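SxtG (Microseira wollei, PDB 6U1R) acts as an amidinotransferase in saxitoxin biosynthesis, probably passing an amidino group from donor to acceptor by way of a covalent enzyme intermediate. Local coordinates at residues A[316-319]-A[320-323]; A[338-341]-A[342-346]; A[271-274]-A[275-278]; A[91-94]-A[95-98]; A[64-67]-A[68-72]. All coordinates share one frame; numbering follows the deposited sequence.

Contacts 1, 2 and 3 meet in one apolar cluster: L321 CD1 lies 3.7 Å from M340 CE, L321 CG lies 4.0 Å from L278 CD2, and M340 SD lies 4.1 Å from L278 CD2. Contact 1 is the one beside the predicted catalytic residues, with the N322 side chain about 3 Å from that of C368. Contact 4 also lies near this cysteine, the F96 side chain about 9 Å from that of C368, but it does not touch contact 1, the nearest atoms being about 8 Å apart. Contact 5 stands apart, its centre about 36 Å from that of contact 3, across the chain's centre.

Contact 1. Residues A[316-319]-A[320-323]; sequences SEWA and GLNV
The first torsions of W318 (chi1 -67°) and L321 (chi1 -82°) both set CG beside the backbone N and opposite the carbonyl carbon, and the two side chains therefore run next to each other in the same direction. L321 CD1 then meets the indole at its edge, near the ring plane, 3.6 Å from W318 CE3. The backbone between them turns tightly: L321 N donates to W318 O at 3.2 Å and N322 N to A319 O at 3.1 Å. Each bond joins residues three apart, and in both the donor stands well above the carbonyl plane, as expected of a 3-10 turn. A water continues the bonding at the start of this turn, giving a hydrogen to E317 O at 2.8 Å and accepting one from G320 N at 2.9 Å. Upstream, S316 OG takes the W318 N-H at 3.0 Å, forming an ST turn. F283 and Y303 meet the indole in edge-to-face arrangements. Beyond the turn N322 is the centre of an inverse gamma turn. Its amide is held at both ends, ND2 donating to D266 O and OD1 accepting from C368 N and weakly from S365 N, so this buried group links two distant loops. N322 thus sits against C368, the predicted amidino-cysteine residue, consistent with a place in the second shell of the active site of an amidinotransferase.

Contact 2. Residues A[338-341]-A[342-346]; sequences EPMI and KALKD
Helix 338-346 is the crossover of a beta-alpha-beta unit between strands 330-334 and 350-354, and M340 and L344, one turn apart, lie on its buried side. M340 CG lies opposite the backbone N (chi1 -173°), which brings it to 3.7 Å from L344 CD1. Farther out the methionine bends at both remaining torsions, and the two side chains slant across each other. L344 also leans back over the preceding turn, its CG 3.2 Å from M340 O. That oxygen accepts the L344 N-H at 2.9 Å, so it is gripped by the peptide and overlaid by the side chain of the same residue. A neighbouring carbonyl repeats the pattern toward solvent: I341 O receives K345 N at 3.1 Å while K345 CG rests 3.4 Å from it. A343 N donates to P339 O at 2.9 Å. Elsewhere in the chain, M340 and I341 reach V333, I341 also touches V353, and L344 packs on V331 and P351. P339 and A343 turn another flank to P302. The exposed lysines and the buried M340 and L344 make an amphipathic helix, laid over the two strands of its beta-alpha-beta unit.

Contact 3. Residues A[271-274]-A[275-278]; sequences PLAP and GKIL
The L272 side chain runs from K276 to L278 of the partner strand of a hairpin. Its CB is 3.9 Å from K276 O. With CG beside the backbone N (chi1 -57°), the chain leads along the hairpin away from the turn, and CG arrives 4.2 Å from L278 CB. L272 CD1 comes within 4.1 Å of the same carbon, the leucines slanting past each other, and continues toward L344, while CD2 points to V323. The backbone carrying this side chain is irregular. L272 and A273 both face K276, a classic beta bulge, and K276 O serves two N-H groups: L272 N at 2.9 Å firmly and A273 N at 3.4 Å weakly. Register therefore slips by one residue between the A273-K276 pair, which is hydrogen-bonded, and the P271-I277 pair, which is not. K276 N completes the former by donating to A273 O at 2.9 Å, closing a type II turn through P274 and G275. Glycine suits its place there, since phi is positive (80°). On the face carrying P271 and I277, these side chains run alongside each other, I277 CG1 3.8 Å from P271 N and I277 CD1 4.1 Å from P271 CG. The hairpin forms two of three strands in a small mixed sheet: 276-279 is central, parallel to 297-300 on its other side. L272 and L278 face helix 338-346, whereas P271 packs against strand 219-222.

Contact 4. Residues A[91-94]-A[95-98]; sequences KELN and EFIH
N94, L93 and E95 are the residues most enclosed by this contact, and they look in different directions from the same helical turn. L93 CG stands opposite the backbone N (chi1 -174°), which sends the leucine toward the next turn. There L93 CD1 meets the F96 ring at its edge, near the ring plane, 4.3 Å from F96 CD2. L93 CG lies 4.1 Å from I97 CD1, the isoleucine angled across the leucine. I97 N donates to L93 O at 2.9 Å, and I97 CG1 packs against that oxygen at 3.4 Å. All this belongs to helix 83-102, amphipathic in this part, whose i to i+4 bonding lines L93 and I97 up on one side; packing buries that side. There L93 and I97 reach V42 of strand 37-42, I97 also touches V107, and F96 meets the rings of F356 and F366. N94 faces elsewhere: its OD1 accepts from R109 NH1, while its backbone O takes the H98 N-H at 2.9 Å. H98 CG and CD2 each lie 3.5 Å from N94 O, the imidazole standing oblique to it. E95 turns to the exposed side, its CB 3.7 Å from E92 O. F96 N donates to that same E92 oxygen at 2.9 Å.

Contact 5. Residues A[64-67]-A[68-72]; sequences EELA and SAQKV
E65 O accepts from A69 N at 3.2 Å, and L66 O from Q70 N at 2.9 Å; these two peptide bonds carry the contact along helix 63-72. A69 CB lies 3.6 Å from E65 O. Q70 does more. Its first torsion (chi1 73°) leaves CG wedged between the backbone N and the carbonyl carbon, and folds the chain back over the preceding turn. CG then sits 3.3 Å from L66 O and 3.5 Å from A67 O, so one methylene lies over two successive carbonyl oxygens. Farther along, the amide oxygen OE1 approaches the methine carbon L66 CG at 4.1 Å, a contact of van der Waals type in which glutamine and leucine pass at a slant. A67 O is met by a second carbon, K71 CG at 3.5 Å, while K71 N, for which A67 O would be the i to i+4 acceptor, turns instead to S68 O, three residues back. The later N-H groups thus find weaker bonds: that of K71 is weak, and V72 N is divided between S68 O and A69 O, both weakly. Outside the contact, A69 packs on F61, S68 on R313, and V72 on L50 and L312. The chemistry thus changes from firm i to i+4 bonds at E65 and L66 to weak ones, of mixed i+3 and i+4 span, at S68 and A69, consistent with a last turn that is slackening at the protein surface.

Contact 1. Residues A[316-319]-A[320-323]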
# COMPACT_ATOMS: atom_id res chain seq x y z
N SER A 316 13.86 -26.31 -7.72
CA SER A 316 14.88 -26.04 -8.72
C SER A 316 16.20 -26.55 -8.18
O SER A 316 16.45 -26.49 -6.97
CB SER A 316 15.00 -24.54 -9.05
OG SER A 316 16.25 -24.22 -9.66
N GLU A 317 17.03 -27.09 -9.06
CA GLU A 317 18.31 -27.58 -8.59
C GLU A 317 19.22 -26.44 -8.15
O GLU A 317 20.23 -26.69 -7.49
CB GLU A 317 18.97 -28.43 -9.67
CG GLU A 317 19.76 -27.69 -10.71
CD GLU A 317 19.93 -28.51 -11.98
OE1 GLU A 317 19.00 -28.49 -12.81
OE2 GLU A 317 20.98 -29.17 -12.12
N TRP A 318 18.87 -25.19 -8.46
CA TRP A 318 19.71 -24.07 -8.09
C TRP A 318 19.37 -23.51 -6.72
O TRP A 318 19.83 -22.42 -6.38
CB TRP A 318 19.64 -22.99 -9.18
CG TRP A 318 20.28 -23.51 -10.43
CD1 TRP A 318 19.65 -23.91 -11.57
CD2 TRP A 318 21.68 -23.78 -10.63
NE1 TRP A 318 20.56 -24.38 -12.47
CE2 TRP A 318 21.82 -24.32 -11.92
CE3 TRP A 318 22.84 -23.60 -9.85
CZ2 TRP A 318 23.05 -24.67 -12.46
CZ3 TRP A 318 24.07 -23.96 -10.39
CH2 TRP A 318 24.16 -24.50 -11.67
N ALA A 319 18.61 -24.25 -5.92
CA ALA A 319 18.27 -23.80 -4.58
C ALA A 319 19.51 -23.54 -3.71
O ALA A 319 19.40 -22.82 -2.71
CB ALA A 319 17.38 -24.83 -3.88
N GLY A 320 20.67 -24.09 -4.08
CA GLY A 320 21.87 -23.93 -3.27
C GLY A 320 22.37 -22.50 -3.18
O GLY A 320 23.10 -22.18 -2.23
N LEU A 321 22.02 -21.65 -4.15
CA LEU A 321 22.40 -20.24 -4.13
C LEU A 321 21.62 -19.41 -3.11
O LEU A 321 22.03 -18.27 -2.83
CB LEU A 321 22.24 -19.61 -5.52
CG LEU A 321 23.38 -19.83 -6.53
CD1 LEU A 321 23.27 -21.19 -7.19
CD2 LEU A 321 23.37 -18.72 -7.56
N ASN A 322 20.53 -19.93 -2.55
CA ASN A 322 19.67 -19.15 -1.66
C ASN A 322 20.26 -19.10 -0.25
O ASN A 322 19.57 -19.39 0.73
CB ASN A 322 18.27 -19.78 -1.65
CG ASN A 322 17.18 -18.84 -1.18
OD1 ASN A 322 16.47 -19.14 -0.20
ND2 ASN A 322 16.99 -17.74 -1.90
N VAL A 323 21.53 -18.69 -0.15
CA VAL A 323 22.26 -18.64 1.12
C VAL A 323 21.89 -17.39 1.91
O VAL A 323 21.29 -16.44 1.39
CB VAL A 323 23.78 -18.68 0.87
CG1 VAL A 323 24.19 -20.03 0.28
CG2 VAL A 323 24.20 -17.52 -0.05
O HOH W 1 22.29 -25.50 -6.09

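Contact 2. Residues A[338-341]-A[342-346]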
# COMPACT_ATOMS: atom_id res chain seq x y z
N GLU A 338 27.08 -29.84 -1.49
CA GLU A 338 28.50 -30.00 -1.23
C GLU A 338 29.36 -29.18 -2.17
O GLU A 338 30.37 -28.61 -1.70
CB GLU A 338 28.88 -31.49 -1.28
CG GLU A 338 28.27 -32.30 -0.14
CD GLU A 338 28.55 -33.80 -0.28
OE1 GLU A 338 29.60 -34.16 -0.86
OE2 GLU A 338 27.71 -34.60 0.16
N PRO A 339 29.06 -29.06 -3.46
CA PRO A 339 29.86 -28.17 -4.31
C PRO A 339 29.82 -26.72 -3.87
O PRO A 339 30.87 -26.05 -3.82
CB PRO A 339 29.25 -28.38 -5.71
CG PRO A 339 28.67 -29.79 -5.65
CD PRO A 339 28.12 -29.89 -4.25
N MET A 340 28.64 -26.20 -3.51
CA MET A 340 28.57 -24.83 -3.01
C MET A 340 29.41 -24.66 -1.75
O MET A 340 30.08 -23.64 -1.60
CB MET A 340 27.12 -24.42 -2.74
CG MET A 340 26.96 -22.95 -2.36
SD MET A 340 27.36 -21.81 -3.72
CE MET A 340 25.98 -22.07 -4.77
N ILE A 341 29.33 -25.62 -0.81
CA ILE A 341 30.10 -25.51 0.44
C ILE A 341 31.59 -25.40 0.13
O ILE A 341 32.30 -24.54 0.68
CB ILE A 341 29.80 -26.72 1.35
CG1 ILE A 341 28.35 -26.65 1.83
CG2 ILE A 341 30.74 -26.75 2.58
CD1 ILE A 341 27.82 -27.96 2.37
N LYS A 342 32.08 -26.24 -0.78
CA LYS A 342 33.50 -26.21 -1.12
C LYS A 342 33.89 -24.90 -1.81
O LYS A 342 34.92 -24.30 -1.49
CB LYS A 342 33.86 -27.39 -2.02
CG LYS A 342 35.33 -27.34 -2.48
CD LYS A 342 35.73 -28.52 -3.33
CE LYS A 342 37.15 -28.32 -3.86
NZ LYS A 342 37.46 -29.30 -4.93
N ALA A 343 33.07 -24.44 -2.76
CA ALA A 343 33.38 -23.19 -3.45
C ALA A 343 33.39 -22.01 -2.49
O ALA A 343 34.29 -21.15 -2.54
CB ALA A 343 32.38 -22.95 -4.58
N LEU A 344 32.40 -21.94 -1.59
CA LEU A 344 32.38 -20.87 -0.60
C LEU A 344 33.65 -20.86 0.24
O LEU A 344 34.23 -19.80 0.49
CB LEU A 344 31.14 -21.00 0.27
CG LEU A 344 29.84 -20.64 -0.46
CD1 LEU A 344 28.66 -21.05 0.37
CD2 LEU A 344 29.80 -19.12 -0.78
N LYS A 345 34.09 -22.03 0.71
CA LYS A 345 35.33 -22.09 1.49
C LYS A 345 36.51 -21.60 0.66
O LYS A 345 37.33 -20.79 1.13
CB LYS A 345 35.60 -23.51 1.97
CG LYS A 345 34.67 -23.99 3.05
CD LYS A 345 34.87 -25.48 3.38
CE LYS A 345 36.32 -25.81 3.71
NZ LYS A 345 36.43 -27.01 4.59
N ASP A 346 36.62 -22.09 -0.57
CA ASP A 346 37.74 -21.71 -1.42
C ASP A 346 37.71 -20.22 -1.74
O ASP A 346 38.77 -19.61 -1.92
CB ASP A 346 37.74 -22.54 -2.70
CG ASP A 346 38.03 -24.03 -2.44
OD1 ASP A 346 38.40 -24.39 -1.30
OD2 ASP A 346 37.87 -24.84 -3.37

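Contact 3. Residues A[271-274]-A[275-278]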
# COMPACT_ATOMS: atom_id res chain seq x y z
N PRO A 271 24.52 -11.13 -3.94
CA PRO A 271 25.64 -10.43 -3.28
C PRO A 271 25.98 -11.11 -1.97
O PRO A 271 25.11 -11.37 -1.14
CB PRO A 271 25.09 -9.01 -3.05
CG PRO A 271 23.91 -8.90 -3.99
CD PRO A 271 23.34 -10.27 -4.10
N LEU A 272 27.27 -11.39 -1.77
CA LEU A 272 27.71 -12.03 -0.53
C LEU A 272 28.50 -11.11 0.40
O LEU A 272 28.43 -11.29 1.61
CB LEU A 272 28.58 -13.26 -0.83
CG LEU A 272 27.94 -14.34 -1.69
CD1 LEU A 272 28.88 -15.53 -1.83
CD2 LEU A 272 26.60 -14.78 -1.12
N ALA A 273 29.20 -10.13 -0.15
CA ALA A 273 30.07 -9.22 0.58
C ALA A 273 30.50 -8.12 -0.37
O ALA A 273 30.39 -8.27 -1.59
CB ALA A 273 31.30 -9.94 1.14
N PRO A 274 30.99 -6.99 0.15
CA PRO A 274 31.53 -5.95 -0.74
C PRO A 274 32.53 -6.54 -1.71
O PRO A 274 33.48 -7.22 -1.31
CB PRO A 274 32.16 -4.94 0.23
CG PRO A 274 31.35 -5.11 1.48
CD PRO A 274 31.09 -6.60 1.57
N GLY A 275 32.30 -6.33 -3.01
CA GLY A 275 33.14 -6.83 -4.07
C GLY A 275 32.95 -8.29 -4.46
O GLY A 275 33.73 -8.79 -5.28
N LYS A 276 31.96 -8.99 -3.90
CA LYS A 276 31.77 -10.43 -4.12
C LYS A 276 30.30 -10.74 -4.42
O LYS A 276 29.45 -10.56 -3.55
CB LYS A 276 32.21 -11.24 -2.89
CG LYS A 276 33.62 -10.93 -2.39
CD LYS A 276 34.67 -11.32 -3.40
CE LYS A 276 36.07 -10.86 -2.95
NZ LYS A 276 36.48 -11.55 -1.71
N ILE A 277 30.01 -11.25 -5.61
CA ILE A 277 28.63 -11.56 -5.98
C ILE A 277 28.58 -12.94 -6.64
O ILE A 277 29.35 -13.23 -7.56
CB ILE A 277 28.04 -10.46 -6.88
CG1 ILE A 277 26.54 -10.69 -7.14
CG2 ILE A 277 28.85 -10.28 -8.18
CD1 ILE A 277 25.84 -9.41 -7.60
N LEU A 278 27.69 -13.78 -6.13
CA LEU A 278 27.49 -15.15 -6.58
C LEU A 278 26.47 -15.18 -7.72
O LEU A 278 25.37 -14.63 -7.59
CB LEU A 278 27.00 -15.98 -5.40
CG LEU A 278 26.70 -17.47 -5.52
CD1 LEU A 278 27.98 -18.24 -5.78
CD2 LEU A 278 26.03 -17.97 -4.25

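Contact 4. Residues A[91-94]-A[95-98]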
# COMPACT_ATOMS: atom_id res chain seq x y z
N LYS A 91 10.65 -29.01 11.89
CA LYS A 91 11.83 -29.52 12.59
C LYS A 91 13.12 -28.89 12.04
O LYS A 91 13.99 -28.47 12.81
CB LYS A 91 11.89 -31.04 12.50
CG LYS A 91 13.09 -31.65 13.25
CD LYS A 91 13.28 -33.14 12.99
CE LYS A 91 14.50 -33.66 13.78
NZ LYS A 91 14.91 -35.05 13.41
N GLU A 92 13.27 -28.83 10.72
CA GLU A 92 14.49 -28.26 10.17
C GLU A 92 14.52 -26.75 10.39
O GLU A 92 15.58 -26.17 10.65
CB GLU A 92 14.62 -28.61 8.68
CG GLU A 92 14.79 -30.11 8.44
CD GLU A 92 15.21 -30.47 7.03
OE1 GLU A 92 14.84 -29.75 6.08
OE2 GLU A 92 15.93 -31.48 6.88
N LEU A 93 13.36 -26.11 10.32
CA LEU A 93 13.24 -24.70 10.68
C LEU A 93 13.76 -24.45 12.10
O LEU A 93 14.50 -23.49 12.35
CB LEU A 93 11.79 -24.26 10.53
CG LEU A 93 11.50 -22.79 10.74
CD1 LEU A 93 12.22 -21.90 9.75
CD2 LEU A 93 9.99 -22.56 10.61
N ASN A 94 13.39 -25.31 13.04
CA ASN A 94 13.85 -25.13 14.42
C ASN A 94 15.37 -25.23 14.53
O ASN A 94 15.99 -24.47 15.28
CB ASN A 94 13.16 -26.16 15.32
CG ASN A 94 11.74 -25.75 15.66
OD1 ASN A 94 11.41 -24.57 15.61
ND2 ASN A 94 10.90 -26.73 16.02
N GLU A 95 15.98 -26.15 13.79
CA GLU A 95 17.44 -26.25 13.83
C GLU A 95 18.10 -25.02 13.19
O GLU A 95 19.11 -24.52 13.69
CB GLU A 95 17.90 -27.53 13.13
CG GLU A 95 19.42 -27.72 13.17
CD GLU A 95 20.02 -27.55 14.58
OE1 GLU A 95 19.45 -28.10 15.55
OE2 GLU A 95 21.05 -26.85 14.71
N PHE A 96 17.54 -24.53 12.08
CA PHE A 96 18.01 -23.29 11.46
C PHE A 96 17.96 -22.13 12.45
O PHE A 96 18.93 -21.38 12.60
CB PHE A 96 17.15 -23.02 10.21
CG PHE A 96 17.39 -21.70 9.54
CD1 PHE A 96 18.66 -21.25 9.28
CD2 PHE A 96 16.32 -20.93 9.11
CE1 PHE A 96 18.88 -20.04 8.64
CE2 PHE A 96 16.52 -19.71 8.45
CZ PHE A 96 17.81 -19.27 8.21
N ILE A 97 16.85 -22.00 13.18
CA ILE A 97 16.74 -20.95 14.18
C ILE A 97 17.77 -21.15 15.30
O ILE A 97 18.40 -20.19 15.76
CB ILE A 97 15.30 -20.91 14.73
CG1 ILE A 97 14.36 -20.36 13.65
CG2 ILE A 97 15.23 -20.07 16.00
CD1 ILE A 97 12.87 -20.60 13.91
N HIS A 98 17.98 -22.41 15.73
CA HIS A 98 18.99 -22.68 16.76
C HIS A 98 20.38 -22.20 16.30
O HIS A 98 21.13 -21.61 17.09
CB HIS A 98 19.03 -24.17 17.10
CG HIS A 98 18.03 -24.61 18.13
ND1 HIS A 98 17.66 -23.85 19.21
CD2 HIS A 98 17.34 -25.78 18.24
CE1 HIS A 98 16.77 -24.52 19.94
NE2 HIS A 98 16.56 -25.69 19.37

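Contact 5. Residues A[64-67]-A[68-72]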
# COMPACT_ATOMS: atom_id res chain seq x y z
N GLU A 64 7.79 -30.23 -19.16
CA GLU A 64 7.85 -31.65 -18.82
C GLU A 64 7.48 -31.92 -17.36
O GLU A 64 7.17 -33.07 -17.02
CB GLU A 64 9.23 -32.22 -19.14
CG GLU A 64 10.39 -31.65 -18.33
CD GLU A 64 11.01 -30.40 -18.94
OE1 GLU A 64 10.44 -29.84 -19.91
OE2 GLU A 64 12.08 -29.96 -18.45
N GLU A 65 7.49 -30.90 -16.50
CA GLU A 65 7.01 -31.03 -15.12
C GLU A 65 5.55 -30.62 -14.94
O GLU A 65 4.99 -30.83 -13.86
CB GLU A 65 7.88 -30.20 -14.18
CG GLU A 65 9.25 -30.79 -13.92
CD GLU A 65 10.21 -29.77 -13.34
OE1 GLU A 65 9.74 -28.87 -12.61
OE2 GLU A 65 11.42 -29.86 -13.61
N LEU A 66 4.91 -30.06 -15.97
CA LEU A 66 3.57 -29.50 -15.80
C LEU A 66 2.55 -30.59 -15.49
O LEU A 66 1.61 -30.36 -14.72
CB LEU A 66 3.17 -28.73 -17.06
CG LEU A 66 1.73 -28.18 -17.08
CD1 LEU A 66 1.54 -27.14 -15.97
CD2 LEU A 66 1.39 -27.61 -18.45
N ALA A 67 2.70 -31.77 -16.09
CA ALA A 67 1.72 -32.83 -15.90
C ALA A 67 1.62 -33.23 -14.43
O ALA A 67 0.52 -33.38 -13.89
CB ALA A 67 2.06 -34.05 -16.76
N SER A 68 2.75 -33.39 -13.76
CA SER A 68 2.72 -33.79 -12.36
C SER A 68 2.25 -32.65 -11.48
O SER A 68 1.47 -32.87 -10.53
CB SER A 68 4.11 -34.25 -11.91
OG SER A 68 4.12 -34.46 -10.51
N ALA A 69 2.69 -31.43 -11.77
CA ALA A 69 2.36 -30.29 -10.92
C ALA A 69 0.87 -29.98 -10.99
O ALA A 69 0.27 -29.59 -9.99
CB ALA A 69 3.18 -29.07 -11.33
N GLN A 70 0.27 -30.13 -12.17
CA GLN A 70 -1.12 -29.74 -12.30
C GLN A 70 -2.05 -30.73 -11.62
O GLN A 70 -3.19 -30.37 -11.32
CB GLN A 70 -1.49 -29.53 -13.77
CG GLN A 70 -1.62 -30.77 -14.61
CD GLN A 70 -2.05 -30.43 -16.03
OE1 GLN A 70 -2.18 -29.25 -16.39
NE2 GLN A 70 -2.27 -31.45 -16.85
N LYS A 71 -1.58 -31.94 -11.31
CA LYS A 71 -2.37 -32.85 -10.49
C LYS A 71 -2.33 -32.47 -9.02
O LYS A 71 -3.33 -32.66 -8.31
CB LYS A 71 -1.86 -34.29 -10.66
CG LYS A 71 -2.06 -34.88 -12.04
CD LYS A 71 -1.39 -36.26 -12.13
CE LYS A 71 -1.67 -36.93 -13.45
NZ LYS A 71 -3.13 -37.10 -13.69
N VAL A 72 -1.21 -31.90 -8.57
CA VAL A 72 -0.98 -31.61 -7.16
C VAL A 72 -1.63 -30.29 -6.76
O VAL A 72 -2.28 -30.20 -5.71
CB VAL A 72 0.54 -31.57 -6.89
CG1 VAL A 72 0.86 -30.84 -5.58
CG2 VAL A 72 1.12 -32.96 -6.89